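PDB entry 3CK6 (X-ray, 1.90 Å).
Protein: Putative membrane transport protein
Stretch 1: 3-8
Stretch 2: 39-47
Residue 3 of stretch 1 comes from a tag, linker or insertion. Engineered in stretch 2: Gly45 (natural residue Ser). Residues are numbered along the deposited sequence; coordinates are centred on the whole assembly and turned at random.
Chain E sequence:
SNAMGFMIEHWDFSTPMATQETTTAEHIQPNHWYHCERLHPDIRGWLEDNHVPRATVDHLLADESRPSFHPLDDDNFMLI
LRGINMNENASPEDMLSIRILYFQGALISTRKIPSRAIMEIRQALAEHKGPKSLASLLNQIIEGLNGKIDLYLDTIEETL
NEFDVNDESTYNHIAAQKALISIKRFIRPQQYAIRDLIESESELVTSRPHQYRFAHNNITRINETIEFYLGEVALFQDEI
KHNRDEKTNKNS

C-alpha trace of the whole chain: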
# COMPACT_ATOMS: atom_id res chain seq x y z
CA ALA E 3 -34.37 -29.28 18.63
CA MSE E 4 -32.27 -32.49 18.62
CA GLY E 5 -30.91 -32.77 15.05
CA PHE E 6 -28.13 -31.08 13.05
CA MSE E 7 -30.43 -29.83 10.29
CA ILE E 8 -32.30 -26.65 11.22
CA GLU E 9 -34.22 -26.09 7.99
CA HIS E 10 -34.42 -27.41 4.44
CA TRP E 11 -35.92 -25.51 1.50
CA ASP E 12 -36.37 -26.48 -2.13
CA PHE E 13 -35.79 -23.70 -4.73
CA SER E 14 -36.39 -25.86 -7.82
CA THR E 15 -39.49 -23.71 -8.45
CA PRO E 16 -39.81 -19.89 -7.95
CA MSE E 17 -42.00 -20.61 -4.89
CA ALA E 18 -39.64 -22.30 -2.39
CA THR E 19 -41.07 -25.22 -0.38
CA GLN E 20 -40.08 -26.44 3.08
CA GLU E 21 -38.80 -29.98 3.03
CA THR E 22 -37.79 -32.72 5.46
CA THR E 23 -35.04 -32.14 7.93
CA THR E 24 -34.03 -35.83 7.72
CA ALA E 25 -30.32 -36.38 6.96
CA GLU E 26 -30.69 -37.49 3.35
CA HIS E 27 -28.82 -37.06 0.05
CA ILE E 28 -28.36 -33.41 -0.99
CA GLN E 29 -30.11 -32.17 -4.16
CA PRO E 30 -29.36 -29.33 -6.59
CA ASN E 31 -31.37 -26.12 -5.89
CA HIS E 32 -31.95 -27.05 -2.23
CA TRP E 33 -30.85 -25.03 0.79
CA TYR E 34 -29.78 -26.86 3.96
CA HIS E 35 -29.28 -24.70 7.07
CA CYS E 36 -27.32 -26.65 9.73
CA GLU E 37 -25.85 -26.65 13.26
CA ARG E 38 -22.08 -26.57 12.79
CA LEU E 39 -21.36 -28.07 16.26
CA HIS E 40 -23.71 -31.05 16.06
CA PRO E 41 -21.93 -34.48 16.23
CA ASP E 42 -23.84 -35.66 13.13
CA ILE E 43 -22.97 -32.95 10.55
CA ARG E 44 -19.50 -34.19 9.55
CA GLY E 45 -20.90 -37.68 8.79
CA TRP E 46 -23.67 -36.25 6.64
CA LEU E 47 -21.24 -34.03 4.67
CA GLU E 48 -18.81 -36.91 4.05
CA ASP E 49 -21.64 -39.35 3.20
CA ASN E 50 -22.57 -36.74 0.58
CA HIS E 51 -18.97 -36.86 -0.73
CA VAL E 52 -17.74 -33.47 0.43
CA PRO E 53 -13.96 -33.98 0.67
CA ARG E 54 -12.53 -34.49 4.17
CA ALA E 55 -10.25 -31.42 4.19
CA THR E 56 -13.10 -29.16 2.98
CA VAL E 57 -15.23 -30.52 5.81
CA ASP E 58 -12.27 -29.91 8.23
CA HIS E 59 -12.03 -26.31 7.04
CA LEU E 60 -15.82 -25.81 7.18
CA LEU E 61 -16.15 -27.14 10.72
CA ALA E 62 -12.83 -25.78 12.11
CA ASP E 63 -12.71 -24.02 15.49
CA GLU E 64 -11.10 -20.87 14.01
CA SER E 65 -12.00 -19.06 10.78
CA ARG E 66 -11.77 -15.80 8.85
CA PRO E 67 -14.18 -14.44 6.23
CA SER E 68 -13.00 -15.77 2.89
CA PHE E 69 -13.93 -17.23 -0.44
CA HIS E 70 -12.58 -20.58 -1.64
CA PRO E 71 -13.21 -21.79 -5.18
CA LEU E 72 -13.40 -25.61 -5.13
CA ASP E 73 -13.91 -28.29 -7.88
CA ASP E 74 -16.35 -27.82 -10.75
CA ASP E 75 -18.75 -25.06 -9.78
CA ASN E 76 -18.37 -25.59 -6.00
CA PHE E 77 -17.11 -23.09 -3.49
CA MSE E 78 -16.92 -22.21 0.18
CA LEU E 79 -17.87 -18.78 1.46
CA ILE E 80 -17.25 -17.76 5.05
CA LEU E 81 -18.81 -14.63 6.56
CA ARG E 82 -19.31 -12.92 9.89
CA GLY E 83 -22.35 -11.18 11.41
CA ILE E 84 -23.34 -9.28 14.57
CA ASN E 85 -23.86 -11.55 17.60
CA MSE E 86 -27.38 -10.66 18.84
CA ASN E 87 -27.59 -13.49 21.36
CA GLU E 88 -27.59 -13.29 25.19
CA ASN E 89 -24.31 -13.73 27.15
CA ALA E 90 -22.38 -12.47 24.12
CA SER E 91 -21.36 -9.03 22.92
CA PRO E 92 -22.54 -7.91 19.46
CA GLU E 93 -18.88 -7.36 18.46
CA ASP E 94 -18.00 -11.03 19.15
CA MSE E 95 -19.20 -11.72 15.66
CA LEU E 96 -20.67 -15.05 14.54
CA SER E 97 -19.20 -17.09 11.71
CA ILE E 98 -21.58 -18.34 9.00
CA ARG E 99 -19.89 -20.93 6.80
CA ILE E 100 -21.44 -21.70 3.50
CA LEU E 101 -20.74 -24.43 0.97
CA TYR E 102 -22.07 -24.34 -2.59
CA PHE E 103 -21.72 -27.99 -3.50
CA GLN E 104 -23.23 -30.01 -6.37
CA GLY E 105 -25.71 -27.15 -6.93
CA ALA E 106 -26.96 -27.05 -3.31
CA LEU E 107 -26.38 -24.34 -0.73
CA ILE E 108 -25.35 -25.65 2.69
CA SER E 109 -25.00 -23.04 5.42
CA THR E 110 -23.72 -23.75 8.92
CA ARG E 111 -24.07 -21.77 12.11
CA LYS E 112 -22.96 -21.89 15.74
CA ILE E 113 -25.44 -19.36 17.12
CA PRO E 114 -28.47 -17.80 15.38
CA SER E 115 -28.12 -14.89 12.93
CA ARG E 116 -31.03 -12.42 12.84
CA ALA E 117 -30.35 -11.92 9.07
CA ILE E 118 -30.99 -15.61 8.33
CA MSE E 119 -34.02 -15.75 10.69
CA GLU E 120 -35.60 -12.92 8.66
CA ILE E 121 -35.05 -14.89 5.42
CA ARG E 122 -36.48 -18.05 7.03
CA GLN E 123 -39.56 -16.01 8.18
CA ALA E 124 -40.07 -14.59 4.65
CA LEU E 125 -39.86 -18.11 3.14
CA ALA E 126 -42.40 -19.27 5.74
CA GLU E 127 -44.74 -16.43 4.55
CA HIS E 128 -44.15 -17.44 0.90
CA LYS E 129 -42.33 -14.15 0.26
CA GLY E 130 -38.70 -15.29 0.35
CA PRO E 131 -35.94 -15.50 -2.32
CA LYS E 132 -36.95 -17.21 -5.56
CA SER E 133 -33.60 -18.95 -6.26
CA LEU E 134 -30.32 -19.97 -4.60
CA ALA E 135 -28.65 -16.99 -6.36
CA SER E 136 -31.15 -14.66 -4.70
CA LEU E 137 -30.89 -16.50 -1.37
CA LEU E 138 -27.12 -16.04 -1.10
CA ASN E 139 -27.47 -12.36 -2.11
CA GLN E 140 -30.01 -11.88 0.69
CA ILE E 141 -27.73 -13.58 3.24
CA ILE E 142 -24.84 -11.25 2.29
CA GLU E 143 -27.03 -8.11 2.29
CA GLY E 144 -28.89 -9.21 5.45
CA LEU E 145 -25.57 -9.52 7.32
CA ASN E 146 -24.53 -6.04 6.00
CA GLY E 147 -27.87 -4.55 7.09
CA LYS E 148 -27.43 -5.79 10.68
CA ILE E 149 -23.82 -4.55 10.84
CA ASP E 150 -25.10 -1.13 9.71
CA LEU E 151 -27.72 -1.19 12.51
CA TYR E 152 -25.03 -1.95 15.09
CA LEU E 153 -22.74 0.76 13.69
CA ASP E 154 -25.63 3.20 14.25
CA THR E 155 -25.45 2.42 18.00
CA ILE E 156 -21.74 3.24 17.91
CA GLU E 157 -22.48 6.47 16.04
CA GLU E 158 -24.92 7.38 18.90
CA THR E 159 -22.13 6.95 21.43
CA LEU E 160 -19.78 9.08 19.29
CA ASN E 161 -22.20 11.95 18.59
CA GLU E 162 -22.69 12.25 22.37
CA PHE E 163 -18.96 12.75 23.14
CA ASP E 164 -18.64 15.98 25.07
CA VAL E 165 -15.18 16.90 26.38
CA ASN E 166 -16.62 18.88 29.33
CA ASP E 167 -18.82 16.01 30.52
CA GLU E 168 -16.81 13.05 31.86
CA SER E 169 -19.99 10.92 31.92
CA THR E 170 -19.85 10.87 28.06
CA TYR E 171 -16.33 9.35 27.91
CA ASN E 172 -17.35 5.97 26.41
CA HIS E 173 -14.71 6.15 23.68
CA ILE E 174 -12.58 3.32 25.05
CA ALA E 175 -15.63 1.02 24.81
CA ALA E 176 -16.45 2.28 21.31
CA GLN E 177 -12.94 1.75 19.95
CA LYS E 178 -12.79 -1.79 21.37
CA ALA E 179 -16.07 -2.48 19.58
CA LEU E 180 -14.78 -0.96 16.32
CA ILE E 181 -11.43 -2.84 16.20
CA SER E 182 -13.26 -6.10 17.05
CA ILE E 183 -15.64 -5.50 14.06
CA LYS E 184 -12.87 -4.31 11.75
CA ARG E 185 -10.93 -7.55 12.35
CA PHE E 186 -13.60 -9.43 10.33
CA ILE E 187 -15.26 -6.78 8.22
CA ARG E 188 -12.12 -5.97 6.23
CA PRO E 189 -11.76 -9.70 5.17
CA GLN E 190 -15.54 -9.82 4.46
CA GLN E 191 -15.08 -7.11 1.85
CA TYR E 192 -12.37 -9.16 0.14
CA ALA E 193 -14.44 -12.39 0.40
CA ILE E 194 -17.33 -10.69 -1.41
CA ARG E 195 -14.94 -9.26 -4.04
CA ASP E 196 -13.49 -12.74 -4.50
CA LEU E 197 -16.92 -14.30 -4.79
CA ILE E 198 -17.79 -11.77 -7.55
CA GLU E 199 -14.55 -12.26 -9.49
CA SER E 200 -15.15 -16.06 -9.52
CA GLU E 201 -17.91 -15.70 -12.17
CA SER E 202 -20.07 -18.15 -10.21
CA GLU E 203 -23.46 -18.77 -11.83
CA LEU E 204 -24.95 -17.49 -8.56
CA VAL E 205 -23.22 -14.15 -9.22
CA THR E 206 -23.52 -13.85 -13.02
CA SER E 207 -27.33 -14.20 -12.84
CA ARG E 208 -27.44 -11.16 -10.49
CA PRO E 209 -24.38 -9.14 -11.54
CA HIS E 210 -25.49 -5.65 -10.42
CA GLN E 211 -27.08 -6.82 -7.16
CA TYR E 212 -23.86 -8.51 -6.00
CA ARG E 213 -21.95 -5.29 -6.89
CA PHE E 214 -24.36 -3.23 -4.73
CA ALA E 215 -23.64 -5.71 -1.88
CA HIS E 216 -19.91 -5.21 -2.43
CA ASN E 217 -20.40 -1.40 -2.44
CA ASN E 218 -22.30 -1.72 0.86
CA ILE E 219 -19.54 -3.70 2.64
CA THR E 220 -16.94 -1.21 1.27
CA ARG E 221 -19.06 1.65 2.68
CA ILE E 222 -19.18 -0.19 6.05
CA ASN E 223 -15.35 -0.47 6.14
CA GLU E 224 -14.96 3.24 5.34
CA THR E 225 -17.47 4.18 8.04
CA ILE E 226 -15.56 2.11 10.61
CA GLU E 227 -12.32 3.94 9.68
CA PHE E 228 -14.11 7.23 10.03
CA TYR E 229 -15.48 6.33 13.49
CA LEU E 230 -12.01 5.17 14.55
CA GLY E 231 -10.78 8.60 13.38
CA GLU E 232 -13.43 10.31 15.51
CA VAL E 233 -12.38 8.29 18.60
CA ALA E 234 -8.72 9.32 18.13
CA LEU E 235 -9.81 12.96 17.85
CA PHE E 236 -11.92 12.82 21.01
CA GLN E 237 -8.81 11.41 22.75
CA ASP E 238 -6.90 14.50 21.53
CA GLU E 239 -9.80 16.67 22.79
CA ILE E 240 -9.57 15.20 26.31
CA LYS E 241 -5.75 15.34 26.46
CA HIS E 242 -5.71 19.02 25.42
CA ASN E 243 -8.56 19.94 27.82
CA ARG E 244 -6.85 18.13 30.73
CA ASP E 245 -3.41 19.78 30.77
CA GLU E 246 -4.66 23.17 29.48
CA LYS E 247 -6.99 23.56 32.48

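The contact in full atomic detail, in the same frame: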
# COMPACT_ATOMS: atom_id res chain seq x y z
N ALA E 3 -34.98 -29.28 17.27
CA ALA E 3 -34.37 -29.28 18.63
C ALA E 3 -33.15 -30.20 18.76
O ALA E 3 -32.08 -29.76 19.20
CB ALA E 3 -35.44 -29.63 19.71
N MSE E 4 -33.31 -31.47 18.37
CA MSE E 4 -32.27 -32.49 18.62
C MSE E 4 -31.29 -32.75 17.47
O MSE E 4 -30.19 -33.27 17.70
CB MSE E 4 -32.91 -33.81 19.07
CG MSE E 4 -33.40 -33.84 20.53
SE MSE E 4 -32.06 -33.34 21.87
CE MSE E 4 -32.55 -31.46 22.13
N GLY E 5 -31.68 -32.40 16.24
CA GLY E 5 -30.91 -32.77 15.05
C GLY E 5 -29.97 -31.69 14.53
O GLY E 5 -30.06 -30.53 14.94
N PHE E 6 -29.05 -32.07 13.64
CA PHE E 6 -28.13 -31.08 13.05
C PHE E 6 -28.80 -30.15 12.05
O PHE E 6 -28.40 -29.00 11.90
CB PHE E 6 -26.87 -31.73 12.43
CG PHE E 6 -27.10 -32.38 11.09
CD1 PHE E 6 -27.41 -33.73 11.00
CD2 PHE E 6 -27.00 -31.63 9.92
CE1 PHE E 6 -27.63 -34.34 9.76
CE2 PHE E 6 -27.22 -32.22 8.68
CZ PHE E 6 -27.54 -33.59 8.60
N MSE E 7 -29.83 -30.63 11.36
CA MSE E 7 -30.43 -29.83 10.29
C MSE E 7 -31.54 -28.95 10.84
O MSE E 7 -32.54 -29.44 11.36
CB MSE E 7 -30.93 -30.68 9.11
CG MSE E 7 -30.95 -29.85 7.78
SE MSE E 7 -31.68 -30.85 6.36
CE MSE E 7 -30.30 -32.21 6.17
N ILE E 8 -31.33 -27.64 10.75
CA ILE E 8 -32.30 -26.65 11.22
C ILE E 8 -33.49 -26.52 10.26
O ILE E 8 -34.66 -26.64 10.66
CB ILE E 8 -31.63 -25.27 11.41
CG1 ILE E 8 -30.37 -25.42 12.28
CG2 ILE E 8 -32.61 -24.25 11.98
CD1 ILE E 8 -29.44 -24.23 12.24
N LEU E 39 -21.94 -27.34 15.12
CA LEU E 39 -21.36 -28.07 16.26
C LEU E 39 -22.02 -29.40 16.59
O LEU E 39 -21.62 -30.08 17.52
CB LEU E 39 -21.31 -27.19 17.52
CG LEU E 39 -20.41 -25.95 17.42
CD1 LEU E 39 -20.42 -25.17 18.74
CD2 LEU E 39 -18.97 -26.31 17.03
N HIS E 40 -23.01 -29.80 15.81
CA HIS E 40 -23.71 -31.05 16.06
C HIS E 40 -22.84 -32.23 15.64
O HIS E 40 -22.31 -32.22 14.52
CB HIS E 40 -25.02 -31.06 15.29
CG HIS E 40 -25.98 -32.10 15.77
ND1 HIS E 40 -25.85 -33.43 15.44
CD2 HIS E 40 -27.09 -32.01 16.54
CE1 HIS E 40 -26.82 -34.12 16.00
NE2 HIS E 40 -27.60 -33.28 16.66
N PRO E 41 -22.71 -33.26 16.51
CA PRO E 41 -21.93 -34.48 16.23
C PRO E 41 -22.18 -35.11 14.86
O PRO E 41 -21.27 -35.74 14.31
CB PRO E 41 -22.38 -35.46 17.33
CG PRO E 41 -23.53 -34.79 18.05
CD PRO E 41 -23.33 -33.32 17.84
N ASP E 42 -23.40 -34.97 14.35
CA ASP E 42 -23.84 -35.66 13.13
C ASP E 42 -23.51 -34.98 11.79
O ASP E 42 -23.65 -35.61 10.73
CB ASP E 42 -25.36 -35.90 13.18
CG ASP E 42 -25.80 -36.93 14.24
OD1 ASP E 42 -24.95 -37.59 14.89
OD2 ASP E 42 -27.03 -37.07 14.42
N ILE E 43 -23.12 -33.70 11.81
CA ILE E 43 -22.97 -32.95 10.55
C ILE E 43 -21.79 -33.42 9.69
O ILE E 43 -21.94 -33.56 8.47
CB ILE E 43 -22.95 -31.40 10.74
CG1 ILE E 43 -23.04 -30.70 9.36
CG2 ILE E 43 -21.76 -30.96 11.59
CD1 ILE E 43 -23.06 -29.15 9.43
N ARG E 44 -20.64 -33.69 10.31
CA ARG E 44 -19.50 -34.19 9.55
C ARG E 44 -19.84 -35.47 8.77
O ARG E 44 -19.43 -35.62 7.62
CB ARG E 44 -18.29 -34.46 10.46
CG ARG E 44 -17.14 -35.14 9.73
CD ARG E 44 -15.95 -35.36 10.65
NE ARG E 44 -15.30 -34.10 11.00
CZ ARG E 44 -14.36 -33.50 10.27
NH1 ARG E 44 -13.82 -32.36 10.72
NH2 ARG E 44 -13.97 -34.02 9.10
N GLY E 45 -20.55 -36.40 9.42
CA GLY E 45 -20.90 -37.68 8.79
C GLY E 45 -21.77 -37.46 7.56
O GLY E 45 -21.54 -38.06 6.49
N TRP E 46 -22.77 -36.61 7.72
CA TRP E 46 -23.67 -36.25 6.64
C TRP E 46 -22.91 -35.65 5.45
O TRP E 46 -23.11 -36.08 4.31
CB TRP E 46 -24.72 -35.28 7.15
CG TRP E 46 -25.75 -34.89 6.16
CD1 TRP E 46 -26.75 -35.67 5.66
CD2 TRP E 46 -25.91 -33.60 5.58
NE1 TRP E 46 -27.52 -34.94 4.77
CE2 TRP E 46 -27.02 -33.67 4.70
CE3 TRP E 46 -25.21 -32.39 5.70
CZ2 TRP E 46 -27.46 -32.57 3.98
CZ3 TRP E 46 -25.65 -31.29 4.96
CH2 TRP E 46 -26.76 -31.40 4.10
N LEU E 47 -22.03 -34.70 5.72
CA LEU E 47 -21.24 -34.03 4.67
C LEU E 47 -20.35 -35.02 3.90
O LEU E 47 -20.31 -35.02 2.66
CB LEU E 47 -20.40 -32.89 5.28
CG LEU E 47 -21.19 -31.65 5.73
CD1 LEU E 47 -20.32 -30.72 6.53
CD2 LEU E 47 -21.80 -30.91 4.54
O HOH W 1 -29.30 -35.07 13.74

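Stretch 1 enters this contact from an exposed, irregular end. Ala3, a remnant of the expression tag, lies beyond the reach of stretch 2, and the contact begins with the backbone of Met4. This residue is present as selenomethionine, and the end of its side chain leads away from the partner, so its main contribution is its carbonyl. Met4 O accepts a hydrogen bond from His40 NE2 at 2.8 Å, with an N-H...O angle of 153°, and it lies at the edge of the imidazole, near the ring plane, where an N-H group can point at it.

His40 ND1 accepts from Asp42 N at 3.1 Å, a capping bond in the type I turn from His40 to Ile43 that leads into the helix. Histidine suits this place because its neutral ring can donate through one nitrogen and accept through the other; here it ties the loop of stretch 1 to the turn that leads into the helix.

Gly5 passes close by the ring, with its C atom 3.5 Å from His40 CD2. It has no side chain to contribute, although there would be room for a CB, which would point away from stretch 2.

Phe6 is the centre of the contact, buried and directed toward stretch 2. Its backbone N lies over one face of the His40 imidazole, and Phe6 CB comes within 3.5 Å of His40 CG. The same N donates to a water at 3.0 Å from Phe6 N; that water in turn donates to Asp42 OD2, 3.1 Å from the water oxygen, so an amide without a direct partner across the contact is linked to a carboxylate. Farther out, the phenyl ring passes along the turn and helix. Phe6 CD1 is 3.7 Å from Asp42 CB, an aliphatic part of an otherwise polar residue, and Phe6 CD2 is 4.1 Å from Ile43 CG1, while Ile43 CA lies over one ring face. At its tip, Phe6 CZ sits over a face of the Trp46 indole, 3.3 Å from Trp46 CG. The two ring planes meet obliquely, at 46°. A flat, apolar ring is well suited to reaching across these successive surfaces.

Met7, also selenomethionine, begins a strand. Its CA-to-CB bond points sideways, but the flexible side chain brings its end nearer, placing Met7 CE 3.6 Å from Trp46 CZ2. Ile8 continues the strand out of reach of stretch 2.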